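Local structure of uncharacterized protein lp_2219 (Lactobacillus plantarum, 3HFQ) at residues L192-A201 with S213-F223; L247-Y255 with R315-S323. The protein is of unknown function but folds as a seven-bladed beta-propeller of the lactonase family, and so possibly hydrolyses a sugar lactone. The protein carries 1 engineered substitution. All coordinates share one frame; numbering follows the deposited sequence.

Interaction 1: L192-A201 with S213-F223; sequences LVFSPDGQYA and SLKYDTQTGAF. Engineered in segment 213-223: Thr218 (natural residue Ala).
Tyr200 and Ala201 run antiparallel to Leu214 and Lys215: Ala201 and Leu214 form a hydrogen-bonded pair, exchanging two backbone bonds, Tyr200 and Lys215 the non-hydrogen-bonded pair beside it, and Tyr216 N extends the pairing by giving a nearly straight bond (174°) to Gln199 O. That carbonyl is gripped twice, for Lys215 NZ also donates to Gln199 O at 3.2 Å. Lys215 leaves the strand with CG anti to the backbone N (chi1 177°), and bends at chi2 and chi4 bring its amine back alongside Gln199, where NZ reaches OE1 at 2.8 Å from above the amide plane. A lysine suits this place because its long stem can pack on Tyr200, Lys215 CD lying 3.5 Å from Tyr200 CE1, while its amine reaches Gln199. With an alanine in place of Lys215, Gln199 OE1 would probably lose this donor, its backbone O one of two, and the Tyr200 ring the packing of the lysine stem.

On the face carrying Ala201 and Leu214, the aromatics gather. Phe194 turns its edge to the face of Tyr216 in a T-shaped pair, centroids 5.2 Å apart and planes at 76°, with CE2 3.6 Å from Tyr216 CG. Phe223 meets Phe194 rim to rim, CZ to CZ at 3.6 Å. Small Ala201 leaves room for both phenylalanines, its CB 3.7 Å from Phe223 CE1.

Together with Ala201, the cluster joins all four strands of one propeller blade, from inner 189-194 to outer 222-230, while the hydroxyl of Tyr216 reaches across to Asp151 of the preceding blade, whose Pro150 packs on Phe194.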
loop_
_atom_site.group_PDB
_atom_site.type_symbol
_atom_site.label_atom_id
_atom_site.label_comp_id
_atom_site.label_asym_id
_atom_site.label_seq_id
_atom_site.Cartn_x
_atom_site.Cartn_y
_atom_site.Cartn_z
ATOM N N LEU A 192 -0.201 4.208 5.975
ATOM C CA LEU A 192 -1.038 5.323 6.403
ATOM C C LEU A 192 -1.651 5.982 5.174
ATOM O O LEU A 192 -1.256 5.696 4.042
ATOM C CB LEU A 192 -0.227 6.352 7.210
ATOM C CG LEU A 192 0.905 7.186 6.598
ATOM C CD1 LEU A 192 0.357 8.233 5.626
ATOM C CD2 LEU A 192 1.646 7.890 7.729
ATOM N N VAL A 193 -2.627 6.853 5.404
ATOM C CA VAL A 193 -3.287 7.572 4.325
ATOM C C VAL A 193 -3.737 8.919 4.888
ATOM O O VAL A 193 -4.220 8.995 6.018
ATOM C CB VAL A 193 -4.511 6.779 3.777
ATOM C CG1 VAL A 193 -5.574 6.611 4.866
ATOM C CG2 VAL A 193 -5.083 7.486 2.562
ATOM N N PHE A 194 -3.549 9.981 4.109
ATOM C CA PHE A 194 -3.928 11.324 4.536
ATOM C C PHE A 194 -5.332 11.704 4.089
ATOM O O PHE A 194 -5.829 11.211 3.074
ATOM C CB PHE A 194 -2.954 12.373 3.975
ATOM C CG PHE A 194 -1.681 12.510 4.757
ATOM C CD1 PHE A 194 -0.566 11.744 4.445
ATOM C CD2 PHE A 194 -1.596 13.421 5.805
ATOM C CE1 PHE A 194 0.622 11.886 5.165
ATOM C CE2 PHE A 194 -0.411 13.569 6.531
ATOM C CZ PHE A 194 0.693 12.804 6.211
ATOM N N SER A 195 -5.952 12.598 4.851
ATOM C CA SER A 195 -7.286 13.094 4.542
ATOM C C SER A 195 -7.159 14.068 3.372
ATOM O O SER A 195 -6.084 14.609 3.122
ATOM C CB SER A 195 -7.871 13.824 5.753
ATOM O OG SER A 195 -7.089 14.966 6.081
ATOM N N PRO A 196 -8.262 14.312 2.649
ATOM C CA PRO A 196 -8.271 15.225 1.500
ATOM C C PRO A 196 -7.749 16.634 1.798
ATOM O O PRO A 196 -7.101 17.245 0.947
ATOM C CB PRO A 196 -9.740 15.231 1.075
ATOM C CG PRO A 196 -10.214 13.869 1.476
ATOM C CD PRO A 196 -9.591 13.706 2.843
ATOM N N ASP A 197 -8.027 17.156 2.992
ATOM C CA ASP A 197 -7.554 18.498 3.334
ATOM C C ASP A 197 -6.144 18.484 3.918
ATOM O O ASP A 197 -5.604 19.530 4.283
ATOM C CB ASP A 197 -8.520 19.200 4.304
ATOM C CG ASP A 197 -8.661 18.481 5.635
ATOM O OD1 ASP A 197 -7.934 17.495 5.883
ATOM O OD2 ASP A 197 -9.509 18.917 6.443
ATOM N N GLY A 198 -5.558 17.291 4.006
ATOM C CA GLY A 198 -4.204 17.150 4.512
ATOM C C GLY A 198 -3.971 17.398 5.990
ATOM O O GLY A 198 -2.824 17.414 6.440
ATOM N N GLN A 199 -5.047 17.573 6.751
ATOM C CA GLN A 199 -4.946 17.842 8.183
ATOM C C GLN A 199 -4.811 16.590 9.048
ATOM O O GLN A 199 -4.255 16.647 10.148
ATOM C CB GLN A 199 -6.172 18.634 8.641
ATOM C CG GLN A 199 -6.298 20.007 8.001
ATOM C CD GLN A 199 -5.305 20.999 8.571
ATOM O OE1 GLN A 199 -5.356 21.334 9.756
ATOM N NE2 GLN A 199 -4.391 21.473 7.729
ATOM N N TYR A 200 -5.311 15.462 8.548
ATOM C CA TYR A 200 -5.275 14.207 9.296
ATOM C C TYR A 200 -4.679 13.042 8.519
ATOM O O TYR A 200 -4.694 13.023 7.290
ATOM C CB TYR A 200 -6.696 13.819 9.723
ATOM C CG TYR A 200 -7.382 14.859 10.575
ATOM C CD1 TYR A 200 -7.241 14.853 11.962
ATOM C CD2 TYR A 200 -8.135 15.877 9.992
ATOM C CE1 TYR A 200 -7.829 15.842 12.751
ATOM C CE2 TYR A 200 -8.727 16.872 10.773
ATOM C CZ TYR A 200 -8.567 16.847 12.151
ATOM O OH TYR A 200 -9.134 17.833 12.926
ATOM N N ALA A 201 -4.151 12.072 9.257
ATOM C CA ALA A 201 -3.591 10.870 8.660
ATOM C C ALA A 201 -4.093 9.708 9.503
ATOM O O ALA A 201 -4.276 9.846 10.711
ATOM C CB ALA A 201 -2.062 10.913 8.677
ATOM N N SER A 213 -5.463 7.604 14.718
ATOM C CA SER A 213 -5.821 8.817 13.996
ATOM C C SER A 213 -4.744 9.820 14.391
ATOM O O SER A 213 -4.417 9.942 15.573
ATOM C CB SER A 213 -7.201 9.339 14.420
ATOM O OG SER A 213 -8.245 8.557 13.869
ATOM N N LEU A 214 -4.189 10.525 13.410
ATOM C CA LEU A 214 -3.135 11.498 13.677
ATOM C C LEU A 214 -3.465 12.852 13.072
ATOM O O LEU A 214 -4.098 12.929 12.018
ATOM C CB LEU A 214 -1.810 11.030 13.066
ATOM C CG LEU A 214 -1.368 9.578 13.269
ATOM C CD1 LEU A 214 -0.173 9.295 12.372
ATOM C CD2 LEU A 214 -1.028 9.333 14.737
ATOM N N LYS A 215 -3.036 13.914 13.746
ATOM C CA LYS A 215 -3.224 15.265 13.239
ATOM C C LYS A 215 -1.865 15.632 12.645
ATOM O O LYS A 215 -0.834 15.440 13.290
ATOM C CB LYS A 215 -3.566 16.236 14.375
ATOM C CG LYS A 215 -3.716 17.690 13.931
ATOM C CD LYS A 215 -5.007 17.916 13.150
ATOM C CE LYS A 215 -5.073 19.324 12.561
ATOM N NZ LYS A 215 -4.047 19.522 11.495
ATOM N N TYR A 216 -1.856 16.141 11.419
ATOM C CA TYR A 216 -0.605 16.528 10.771
ATOM C C TYR A 216 -0.549 18.043 10.614
ATOM O O TYR A 216 -1.534 18.668 10.230
ATOM C CB TYR A 216 -0.498 15.870 9.392
ATOM C CG TYR A 216 0.776 16.206 8.643
ATOM C CD1 TYR A 216 2.008 15.709 9.066
ATOM C CD2 TYR A 216 0.745 17.012 7.505
ATOM C CE1 TYR A 216 3.181 16.003 8.372
ATOM C CE2 TYR A 216 1.910 17.317 6.804
ATOM C CZ TYR A 216 3.125 16.806 7.242
ATOM O OH TYR A 216 4.278 17.088 6.542
ATOM N N ASP A 217 0.608 18.628 10.911
ATOM C CA ASP A 217 0.791 20.071 10.781
ATOM C C ASP A 217 1.860 20.350 9.726
ATOM O O ASP A 217 3.024 19.995 9.902
ATOM C CB ASP A 217 1.216 20.674 12.125
ATOM C CG ASP A 217 1.273 22.193 12.096
ATOM O OD1 ASP A 217 1.028 22.786 11.023
ATOM O OD2 ASP A 217 1.560 22.792 13.150
ATOM N N THR A 218 1.468 20.987 8.627
ATOM C CA THR A 218 2.425 21.282 7.569
ATOM C C THR A 218 3.526 22.234 8.025
ATOM O O THR A 218 4.635 22.201 7.500
ATOM C CB THR A 218 1.727 21.875 6.336
ATOM O OG1 THR A 218 1.033 23.074 6.707
ATOM C CG2 THR A 218 0.737 20.874 5.764
ATOM N N GLN A 219 3.227 23.074 9.011
ATOM C CA GLN A 219 4.223 24.022 9.508
ATOM C C GLN A 219 5.380 23.333 10.228
ATOM O O GLN A 219 6.527 23.774 10.129
ATOM C CB GLN A 219 3.573 25.052 10.441
ATOM C CG GLN A 219 2.525 25.926 9.758
ATOM C CD GLN A 219 2.191 27.178 10.551
ATOM O OE1 GLN A 219 1.869 27.109 11.739
ATOM N NE2 GLN A 219 2.263 28.331 9.894
ATOM N N THR A 220 5.089 22.250 10.944
ATOM C CA THR A 220 6.125 21.520 11.669
ATOM C C THR A 220 6.517 20.225 10.968
ATOM O O THR A 220 7.547 19.634 11.284
ATOM C CB THR A 220 5.671 21.131 13.094
ATOM O OG1 THR A 220 4.549 20.240 13.011
ATOM C CG2 THR A 220 5.287 22.370 13.898
ATOM N N GLY A 221 5.697 19.785 10.020
ATOM C CA GLY A 221 5.987 18.539 9.337
ATOM C C GLY A 221 5.961 17.408 10.350
ATOM O O GLY A 221 6.688 16.426 10.217
ATOM N N ALA A 222 5.118 17.551 11.371
ATOM C CA ALA A 222 5.011 16.548 12.424
ATOM C C ALA A 222 3.577 16.127 12.737
ATOM O O ALA A 222 2.615 16.772 12.314
ATOM C CB ALA A 222 5.690 17.051 13.692
ATOM N N PHE A 223 3.458 15.048 13.507
ATOM C CA PHE A 223 2.173 14.475 13.889
ATOM C C PHE A 223 1.893 14.556 15.386
ATOM O O PHE A 223 2.798 14.752 16.203
ATOM C CB PHE A 223 2.127 12.984 13.533
ATOM C CG PHE A 223 2.188 12.684 12.067
ATOM C CD1 PHE A 223 1.058 12.814 11.268
ATOM C CD2 PHE A 223 3.361 12.197 11.494
ATOM C CE1 PHE A 223 1.090 12.453 9.925
ATOM C CE2 PHE A 223 3.404 11.836 10.151
ATOM C CZ PHE A 223 2.264 11.963 9.367
#

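Interaction 2: L247-Y255 with R315-S323; sequences LSHDGHFLY and RDLTSGKLS
Tyr255, Phe253 and Arg315 carry this contact between two turns of neighbouring blades. The Tyr255 hydroxyl is engaged twice: it donates to Gly320 O at 2.6 Å, in the carbonyl plane and on a lone pair, and accepts from Arg315 NE at 2.7 Å. Arg315 can deliver that N-H because its chain is extended from CG to NE, with chi2 -180° and chi3 -179°; the tyrosine ring and the guanidinium lie at 64° to each other. Leu322 CD2 adds an apolar touch 4.0 Å from Tyr255 CE2.

Phe253 lays one face over Gly320, whose CA sits 3.6 Å above the ring centre in a CH-pi contact. Glycine suits position 320: the Phe253 ring lies where a side chain would stand, and phi is positive. On the Arg315 side, NH2 lies 3.6 Å from Phe253 CD2 and donates to a water that in turn donates to Asp250 OD1 and Leu317 O.

With Asp250 linked to the guanidinium through the water, its positive charge is probably partly offset. Its planar, directional N-H groups divide their work: NE, directly, and NH2, through the water, tie the two blades beside the packed phenylalanine, while NH1 bonds the backbone carbonyl of Glu297 within its own blade.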
loop_
_atom_site.group_PDB
_atom_site.type_symbol
_atom_site.label_atom_id
_atom_site.label_comp_id
_atom_site.label_asym_id
_atom_site.label_seq_id
_atom_site.Cartn_x
_atom_site.Cartn_y
_atom_site.Cartn_z
ATOM N N LEU A 247 -8.837 5.584 1.983
ATOM C CA LEU A 247 -9.808 6.596 2.381
ATOM C C LEU A 247 -10.563 7.059 1.142
ATOM O O LEU A 247 -9.961 7.287 0.094
ATOM C CB LEU A 247 -9.086 7.783 3.022
ATOM C CG LEU A 247 -9.928 8.908 3.627
ATOM C CD1 LEU A 247 -10.638 8.409 4.882
ATOM C CD2 LEU A 247 -9.020 10.083 3.972
ATOM N N SER A 248 -11.881 7.191 1.254
ATOM C CA SER A 248 -12.677 7.639 0.114
ATOM C C SER A 248 -12.258 9.055 -0.273
ATOM O O SER A 248 -11.718 9.794 0.548
ATOM C CB SER A 248 -14.172 7.599 0.455
ATOM O OG SER A 248 -14.460 8.378 1.599
ATOM N N HIS A 249 -12.507 9.424 -1.526
ATOM C CA HIS A 249 -12.138 10.740 -2.036
ATOM C C HIS A 249 -12.737 11.887 -1.227
ATOM O O HIS A 249 -12.109 12.933 -1.066
ATOM C CB HIS A 249 -12.572 10.876 -3.499
ATOM C CG HIS A 249 -12.009 12.079 -4.187
ATOM N ND1 HIS A 249 -10.686 12.160 -4.581
ATOM C CD2 HIS A 249 -12.575 13.255 -4.537
ATOM C CE1 HIS A 249 -10.471 13.331 -5.144
ATOM N NE2 HIS A 249 -11.598 14.020 -5.131
ATOM N N ASP A 250 -13.951 11.697 -0.725
ATOM C CA ASP A 250 -14.603 12.734 0.066
ATOM C C ASP A 250 -14.086 12.745 1.505
ATOM O O ASP A 250 -14.414 13.637 2.281
ATOM C CB ASP A 250 -16.128 12.546 0.035
ATOM C CG ASP A 250 -16.566 11.164 0.488
ATOM O OD1 ASP A 250 -17.744 10.808 0.251
ATOM O OD2 ASP A 250 -15.747 10.436 1.085
ATOM N N GLY A 251 -13.267 11.753 1.845
ATOM C CA GLY A 251 -12.701 11.667 3.182
ATOM C C GLY A 251 -13.655 11.207 4.274
ATOM O O GLY A 251 -13.321 11.273 5.454
ATOM N N HIS A 252 -14.831 10.719 3.888
ATOM C CA HIS A 252 -15.838 10.282 4.852
ATOM C C HIS A 252 -15.728 8.844 5.341
ATOM O O HIS A 252 -16.228 8.513 6.420
ATOM C CB HIS A 252 -17.234 10.487 4.260
ATOM C CG HIS A 252 -17.581 11.924 4.029
ATOM N ND1 HIS A 252 -18.304 12.344 2.927
ATOM C CD2 HIS A 252 -17.334 13.032 4.758
ATOM C CE1 HIS A 252 -18.480 13.649 2.996
ATOM N NE2 HIS A 252 -17.900 14.095 4.100
ATOM N N PHE A 253 -15.087 7.983 4.558
ATOM C CA PHE A 253 -14.976 6.587 4.949
ATOM C C PHE A 253 -13.572 6.009 4.851
ATOM O O PHE A 253 -12.875 6.201 3.853
ATOM C CB PHE A 253 -15.955 5.761 4.117
ATOM C CG PHE A 253 -17.392 6.136 4.348
ATOM C CD1 PHE A 253 -18.053 5.721 5.497
ATOM C CD2 PHE A 253 -18.063 6.957 3.448
ATOM C CE1 PHE A 253 -19.365 6.121 5.751
ATOM C CE2 PHE A 253 -19.376 7.365 3.692
ATOM C CZ PHE A 253 -20.026 6.946 4.845
ATOM N N LEU A 254 -13.172 5.302 5.905
ATOM C CA LEU A 254 -11.856 4.675 5.985
ATOM C C LEU A 254 -12.013 3.160 5.899
ATOM O O LEU A 254 -12.931 2.585 6.488
ATOM C CB LEU A 254 -11.177 5.046 7.307
ATOM C CG LEU A 254 -9.715 4.635 7.517
ATOM C CD1 LEU A 254 -8.807 5.479 6.619
ATOM C CD2 LEU A 254 -9.333 4.846 8.972
ATOM N N TYR A 255 -11.115 2.513 5.163
ATOM C CA TYR A 255 -11.164 1.066 5.004
ATOM C C TYR A 255 -9.817 0.436 5.353
ATOM O O TYR A 255 -8.769 1.016 5.075
ATOM C CB TYR A 255 -11.543 0.705 3.556
ATOM C CG TYR A 255 -12.857 1.305 3.086
ATOM C CD1 TYR A 255 -12.955 2.663 2.773
ATOM C CD2 TYR A 255 -14.012 0.528 3.007
ATOM C CE1 TYR A 255 -14.177 3.230 2.404
ATOM C CE2 TYR A 255 -15.237 1.085 2.640
ATOM C CZ TYR A 255 -15.313 2.437 2.343
ATOM O OH TYR A 255 -16.531 3.009 2.030
ATOM N N ARG A 315 -20.026 -0.581 -3.643
ATOM C CA ARG A 315 -19.879 0.324 -2.510
ATOM C C ARG A 315 -20.908 1.447 -2.602
ATOM O O ARG A 315 -20.991 2.127 -3.620
ATOM C CB ARG A 315 -18.468 0.927 -2.492
ATOM C CG ARG A 315 -18.302 2.077 -1.495
ATOM C CD ARG A 315 -16.886 2.662 -1.507
ATOM N NE ARG A 315 -16.753 3.741 -0.533
ATOM C CZ ARG A 315 -17.086 5.009 -0.755
ATOM N NH1 ARG A 315 -17.569 5.385 -1.934
ATOM N NH2 ARG A 315 -16.957 5.903 0.216
ATOM N N ASP A 316 -21.691 1.632 -1.542
ATOM C CA ASP A 316 -22.698 2.691 -1.515
ATOM C C ASP A 316 -21.965 4.018 -1.343
ATOM O O ASP A 316 -21.180 4.182 -0.406
ATOM C CB ASP A 316 -23.674 2.466 -0.356
ATOM C CG ASP A 316 -24.854 3.423 -0.388
ATOM O OD1 ASP A 316 -24.652 4.639 -0.183
ATOM O OD2 ASP A 316 -25.985 2.956 -0.630
ATOM N N LEU A 317 -22.224 4.957 -2.247
ATOM C CA LEU A 317 -21.562 6.260 -2.228
ATOM C C LEU A 317 -21.893 7.158 -1.039
ATOM O O LEU A 317 -21.097 8.024 -0.674
ATOM C CB LEU A 317 -21.876 7.014 -3.523
ATOM C CG LEU A 317 -21.546 6.312 -4.845
ATOM C CD1 LEU A 317 -21.889 7.238 -6.008
ATOM C CD2 LEU A 317 -20.077 5.933 -4.881
ATOM N N THR A 318 -23.057 6.963 -0.432
ATOM C CA THR A 318 -23.441 7.802 0.696
ATOM C C THR A 318 -23.209 7.146 2.054
ATOM O O THR A 318 -22.817 7.816 3.009
ATOM C CB THR A 318 -24.922 8.240 0.579
ATOM O OG1 THR A 318 -25.780 7.100 0.713
ATOM C CG2 THR A 318 -25.175 8.892 -0.776
ATOM N N SER A 319 -23.423 5.836 2.137
ATOM C CA SER A 319 -23.247 5.108 3.396
ATOM C C SER A 319 -21.846 4.528 3.557
ATOM O O SER A 319 -21.421 4.224 4.671
ATOM C CB SER A 319 -24.253 3.965 3.489
ATOM O OG SER A 319 -23.859 2.886 2.653
ATOM N N GLY A 320 -21.144 4.357 2.441
ATOM C CA GLY A 320 -19.799 3.808 2.477
ATOM C C GLY A 320 -19.733 2.303 2.680
ATOM O O GLY A 320 -18.656 1.709 2.607
ATOM N N LYS A 321 -20.876 1.672 2.922
ATOM C CA LYS A 321 -20.893 0.231 3.147
ATOM C C LYS A 321 -20.713 -0.603 1.881
ATOM O O LYS A 321 -20.973 -0.144 0.767
ATOM C CB LYS A 321 -22.170 -0.170 3.889
ATOM C CG LYS A 321 -22.221 0.409 5.303
ATOM C CD LYS A 321 -23.363 -0.165 6.126
ATOM C CE LYS A 321 -23.306 0.353 7.557
ATOM N NZ LYS A 321 -24.402 -0.201 8.405
ATOM N N LEU A 322 -20.263 -1.839 2.069
ATOM C CA LEU A 322 -20.001 -2.741 0.954
ATOM C C LEU A 322 -20.916 -3.962 0.916
ATOM O O LEU A 322 -21.487 -4.364 1.930
ATOM C CB LEU A 322 -18.544 -3.217 1.026
ATOM C CG LEU A 322 -17.466 -2.155 1.286
ATOM C CD1 LEU A 322 -16.111 -2.836 1.486
ATOM C CD2 LEU A 322 -17.414 -1.167 0.130
ATOM N N SER A 323 -21.046 -4.547 -0.269
ATOM C CA SER A 323 -21.849 -5.750 -0.452
ATOM C C SER A 323 -21.207 -6.570 -1.564
ATOM O O SER A 323 -20.793 -6.030 -2.594
ATOM C CB SER A 323 -23.305 -5.404 -0.799
ATOM O OG SER A 323 -23.411 -4.767 -2.057
HETATM O O HOH W 1 -18.400 8.144 -0.020
#

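How the interactions relate
Along the chain the two contacts come in series, neither nested nor crossed. Interaction 1 closes first, within a single blade: residues 192-201 meet 213-223, separated by 11 residues that form the far end of the hairpin of strands 200-205 and 210-217. Interaction 2 follows with a much longer loop of 59 residues, bringing the turn between the first two strands of the next blade (247-255) against the turn between the last two strands of the blade after it (315-323). The two touch where Pro196, in the turn of the first, packs its CG 3.3 Å from His249 O, and Leu247 lies against Phe194 and Ser195. Three successive blades of the propeller are therefore linked, one contact lying within a blade, the other joining two.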